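Local coordinates for succinoglycan biosynthesis protein (Bacillus cereus ATCC 14579, PDB 3B55), which binds a calcium ion and, as a member of the erythromycin esterase family, probably acts as a hydrolase, though its substrate is not established, at residues G392-K395 / T396-N399; D151-R154 / Q155-N159. The protein carries 1 engineered substitution. All coordinates share one frame; numbering follows the deposited sequence.

Interaction 2 comes first along the chain, in the C-terminal part of helix 144-158, while interaction 1 occupies the short helix 392-398 much later in the chain. Their centres lie 42 Å apart, with about 29 Å between nearest atoms, and neither touches the other or the calcium site. Both are local i to i+3 and i to i+4 contacts within a single helix, and both helices precede loops. The same eight-stranded mixed sheet relates them: residues 151-159 end in the loop leading to its edge strand 167-172, whereas 392-399 follow strand 382-386, near the other edge. Each illustrates how a helix divides its residues between the protein interior and solvent.

Interaction 1 of 2, residues G392-K395 / T396-N399; sequences GVTK and TWLN
Side-chain torsions bring T394 and W397 together one helical turn apart: in W397, CG stands anti to the backbone N (chi1 165°), which carries the indole outward, and chi2 (78°) turns its CE3 edge back to T394, whose chi1 of -58° sets OG1 beside the backbone N and so puts the methyl CG2 anti to it. As a result W397 CE3 lies 4.1 Å from T394 CG2, a loose contact in which the methyl meets the benzo part of the indole. The carbonyl oxygen T394 O sits at the edge of that ring, 3.7 Å from W397 CE3. The same oxygen accepts L398 N at 3.0 Å, and the branch point L398 CG lies 3.2 Å from T394 O, beside that bond. Around this centre the backbone ladder is uneven. W397 N to V393 O is the short bond, at 2.8 Å, whereas T396 N to G392 O and N399 N to K395 O are weak. Beyond the segments, W397 meets the rings of Y37, Y371 and H402, and T394 rests on I42 and W45 of helix 39-49. T394, W397 and L398 thus form the buried face of a short amphipathic helix, while K395 and T396 are exposed and V393, also exposed, still touches Y37 and I42; the helix joins strand 382-386 to the strand 402-405.

Interaction 2 of 2, residues D151-R154 / Q155-N159; sequences DWIR and QYNAN
A local contact along the last turns of helix 144-158 joins D151-R154 to Q155-N159, on a partly buried helix that leads to the edge strand 167-172 of the main sheet. Regular i to i+4 bonds set the frame: Q155 N reaches D151 O at 3.0 Å, Y156 N reaches W152 O at 2.8 Å and N157 N reaches I153 O at 3.0 Å. A158 N bonds R154 O only weakly and also bonds Q155 O, at 3.1 Å.

On one flank W152 and Y156 lie side by side and point the same way. With CG anti to the backbone N (chi1 167°), the W152 indole leans along the helix until Y156 CB lies over one of its faces, displaced toward the rim. W152 CZ2 then comes 3.7 Å from Y156 CD2. The ring planes are 51° apart, an oblique meeting that is neither a stack nor a T-shaped pair.

The other flank is ionic. R154, bent at chi3 (70°), folds its guanidinium back to D151, where R154 NH2 meets D151 OD1 at 2.7 Å on the syn side of the carboxylate, tilted from the guanidinium plane; NE adds a weak bond to the same oxygen. One good and one weak bond thus meet at OD1, probably restraining the carboxylate, and NE also makes a weak bond to Y125 OH. The methylene Q155 CG lies over a face of the guanidinium, 3.5 Å from R154 NH2.

Among the neighbours, W152 and Y156 rest on V102 of helix 88-104, while D151 touches Y125, and I153 and N157 touch V126, of helix 116-128. Y156 stacks on H162, and N157 O accepts a hydrogen bond from K165 NZ, both partners lying in the loop before strand 167-172.

Interaction 1 of 2, residues G392-K395 / T396-N399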
loop_
_atom_site.group_PDB
_atom_site.type_symbol
_atom_site.label_atom_id
_atom_site.label_comp_id
_atom_site.label_asym_id
_atom_site.label_seq_id
_atom_site.Cartn_x
_atom_site.Cartn_y
_atom_site.Cartn_z
ATOM N N GLY A 392 14.285 17.850 -22.417
ATOM C CA GLY A 392 15.645 17.535 -22.820
ATOM C C GLY A 392 16.159 16.150 -22.483
ATOM O O GLY A 392 15.402 15.180 -22.448
ATOM N N VAL A 393 17.463 16.073 -22.236
ATOM C CA VAL A 393 18.123 14.817 -21.912
ATOM C C VAL A 393 17.571 14.187 -20.636
ATOM O O VAL A 393 17.556 12.967 -20.494
ATOM C CB VAL A 393 19.648 15.021 -21.761
ATOM C CG1 VAL A 393 20.241 15.473 -23.094
ATOM C CG2 VAL A 393 19.928 16.060 -20.688
ATOM N N THR A 394 17.111 15.021 -19.710
ATOM C CA THR A 394 16.564 14.528 -18.453
ATOM C C THR A 394 15.340 13.674 -18.721
ATOM O O THR A 394 15.105 12.674 -18.049
ATOM C CB THR A 394 16.155 15.680 -17.522
ATOM O OG1 THR A 394 17.288 16.517 -17.276
ATOM C CG2 THR A 394 15.648 15.134 -16.200
ATOM N N LYS A 395 14.555 14.086 -19.708
ATOM C CA LYS A 395 13.357 13.361 -20.080
ATOM C C LYS A 395 13.736 11.988 -20.620
ATOM O O LYS A 395 13.138 10.979 -20.252
ATOM C CB LYS A 395 12.590 14.152 -21.138
ATOM C CG LYS A 395 11.294 13.514 -21.593
ATOM C CD LYS A 395 10.547 14.447 -22.536
ATOM C CE LYS A 395 9.232 13.844 -23.005
ATOM N NZ LYS A 395 8.405 14.837 -23.749
ATOM N N THR A 396 14.740 11.963 -21.489
ATOM C CA THR A 396 15.222 10.724 -22.103
ATOM C C THR A 396 15.820 9.799 -21.053
ATOM O O THR A 396 15.571 8.601 -21.047
ATOM C CB THR A 396 16.312 11.021 -23.155
ATOM O OG1 THR A 396 15.804 11.950 -24.123
ATOM C CG2 THR A 396 16.745 9.736 -23.855
ATOM N N TRP A 397 16.630 10.377 -20.176
ATOM C CA TRP A 397 17.284 9.636 -19.103
ATOM C C TRP A 397 16.251 9.007 -18.158
ATOM O O TRP A 397 16.442 7.892 -17.680
ATOM C CB TRP A 397 18.205 10.595 -18.348
ATOM C CG TRP A 397 18.682 10.113 -17.022
ATOM C CD1 TRP A 397 19.675 9.207 -16.779
ATOM C CD2 TRP A 397 18.206 10.544 -15.746
ATOM N NE1 TRP A 397 19.849 9.050 -15.428
ATOM C CE2 TRP A 397 18.954 9.855 -14.768
ATOM C CE3 TRP A 397 17.207 11.434 -15.331
ATOM C CZ2 TRP A 397 18.749 10.043 -13.398
ATOM C CZ3 TRP A 397 16.999 11.623 -13.968
ATOM C CH2 TRP A 397 17.764 10.922 -13.017
ATOM N N LEU A 398 15.156 9.723 -17.901
ATOM C CA LEU A 398 14.105 9.222 -17.025
ATOM C C LEU A 398 13.344 8.053 -17.654
ATOM O O LEU A 398 12.676 7.285 -16.952
ATOM C CB LEU A 398 13.109 10.333 -16.674
ATOM C CG LEU A 398 13.500 11.354 -15.605
ATOM C CD1 LEU A 398 12.412 12.409 -15.483
ATOM C CD2 LEU A 398 13.704 10.649 -14.271
ATOM N N ASN A 399 13.432 7.917 -18.973
ATOM C CA ASN A 399 12.736 6.830 -19.655
ATOM C C ASN A 399 13.626 5.646 -19.987
ATOM O O ASN A 399 13.239 4.753 -20.733
ATOM C CB ASN A 399 12.048 7.342 -20.923
ATOM C CG ASN A 399 10.661 7.889 -20.645
ATOM O OD1 ASN A 399 10.504 8.963 -20.053
ATOM N ND2 ASN A 399 9.640 7.141 -21.061
#

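Interaction 2 of 2, residues D151-R154 / Q155-N159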
loop_
_atom_site.group_PDB
_atom_site.type_symbol
_atom_site.label_atom_id
_atom_site.label_comp_id
_atom_site.label_asym_id
_atom_site.label_seq_id
_atom_site.Cartn_x
_atom_site.Cartn_y
_atom_site.Cartn_z
ATOM N N ASP A 151 -3.394 8.352 14.775
ATOM C CA ASP A 151 -3.910 9.268 15.779
ATOM C C ASP A 151 -4.348 10.568 15.114
ATOM O O ASP A 151 -5.364 11.143 15.491
ATOM C CB ASP A 151 -2.863 9.555 16.850
ATOM C CG ASP A 151 -3.381 10.491 17.921
ATOM O OD1 ASP A 151 -4.555 10.333 18.314
ATOM O OD2 ASP A 151 -2.624 11.375 18.374
ATOM N N TRP A 152 -3.590 11.040 14.127
ATOM C CA TRP A 152 -3.986 12.263 13.438
ATOM C C TRP A 152 -5.320 12.016 12.717
ATOM O O TRP A 152 -6.199 12.883 12.703
ATOM C CB TRP A 152 -2.934 12.697 12.414
ATOM C CG TRP A 152 -3.468 13.753 11.504
ATOM C CD1 TRP A 152 -3.681 15.064 11.810
ATOM C CD2 TRP A 152 -4.003 13.557 10.189
ATOM N NE1 TRP A 152 -4.328 15.695 10.775
ATOM C CE2 TRP A 152 -4.543 14.792 9.767
ATOM C CE3 TRP A 152 -4.092 12.454 9.330
ATOM C CZ2 TRP A 152 -5.156 14.961 8.518
ATOM C CZ3 TRP A 152 -4.704 12.621 8.085
ATOM C CH2 TRP A 152 -5.232 13.864 7.697
ATOM N N ILE A 153 -5.474 10.834 12.119
ATOM C CA ILE A 153 -6.712 10.531 11.417
ATOM C C ILE A 153 -7.881 10.454 12.395
ATOM O O ILE A 153 -8.990 10.872 12.072
ATOM C CB ILE A 153 -6.635 9.208 10.645
ATOM C CG1 ILE A 153 -5.511 9.265 9.612
ATOM C CG2 ILE A 153 -7.964 8.955 9.953
ATOM C CD1 ILE A 153 -5.381 7.992 8.780
ATOM N N ARG A 154 -7.631 9.903 13.581
ATOM C CA ARG A 154 -8.662 9.793 14.610
ATOM C C ARG A 154 -9.113 11.202 14.994
ATOM O O ARG A 154 -10.310 11.467 15.143
ATOM C CB ARG A 154 -8.103 9.091 15.849
ATOM C CG ARG A 154 -9.029 9.142 17.063
ATOM C CD ARG A 154 -8.342 8.596 18.310
ATOM N NE ARG A 154 -7.290 9.483 18.801
ATOM C CZ ARG A 154 -7.510 10.689 19.319
ATOM N NH1 ARG A 154 -8.746 11.161 19.415
ATOM N NH2 ARG A 154 -6.499 11.418 19.758
ATOM N N GLN A 155 -8.146 12.100 15.153
ATOM C CA GLN A 155 -8.427 13.484 15.524
ATOM C C GLN A 155 -9.183 14.213 14.420
ATOM O O GLN A 155 -10.171 14.907 14.676
ATOM C CB GLN A 155 -7.121 14.226 15.832
ATOM C CG GLN A 155 -6.450 13.782 17.116
ATOM C CD GLN A 155 -5.179 14.561 17.409
ATOM O OE1 GLN A 155 -4.083 13.996 17.456
ATOM N NE2 GLN A 155 -5.321 15.867 17.602
ATOM N N TYR A 156 -8.712 14.057 13.191
ATOM C CA TYR A 156 -9.353 14.687 12.052
ATOM C C TYR A 156 -10.820 14.267 11.956
ATOM O O TYR A 156 -11.688 15.091 11.671
ATOM C CB TYR A 156 -8.610 14.307 10.765
ATOM C CG TYR A 156 -9.200 14.906 9.513
ATOM C CD1 TYR A 156 -10.314 14.333 8.894
ATOM C CD2 TYR A 156 -8.670 16.073 8.964
ATOM C CE1 TYR A 156 -10.883 14.911 7.758
ATOM C CE2 TYR A 156 -9.233 16.660 7.830
ATOM C CZ TYR A 156 -10.334 16.076 7.236
ATOM O OH TYR A 156 -10.882 16.658 6.115
ATOM N N ASN A 157 -11.091 12.988 12.209
ATOM C CA ASN A 157 -12.453 12.457 12.135
ATOM C C ASN A 157 -13.404 12.913 13.256
ATOM O O ASN A 157 -14.624 12.884 13.088
ATOM C CB ASN A 157 -12.415 10.923 12.102
ATOM C CG ASN A 157 -11.979 10.377 10.759
ATOM O OD1 ASN A 157 -11.812 9.166 10.585
ATOM N ND2 ASN A 157 -11.783 11.268 9.801
ATOM N N ALA A 158 -12.856 13.335 14.392
ATOM C CA ALA A 158 -13.690 13.773 15.508
ATOM C C ALA A 158 -13.888 15.286 15.528
ATOM O O ALA A 158 -14.619 15.807 16.371
ATOM C CB ALA A 158 -13.082 13.309 16.834
ATOM N N ASN A 159 -13.232 15.982 14.601
ATOM C CA ASN A 159 -13.326 17.436 14.495
ATOM C C ASN A 159 -14.599 17.743 13.710
ATOM O O ASN A 159 -14.720 17.369 12.544
ATOM C CB ASN A 159 -12.104 17.985 13.751
ATOM C CG ASN A 159 -12.073 19.505 13.695
ATOM O OD1 ASN A 159 -13.111 20.169 13.720
ATOM N ND2 ASN A 159 -10.873 20.063 13.606
#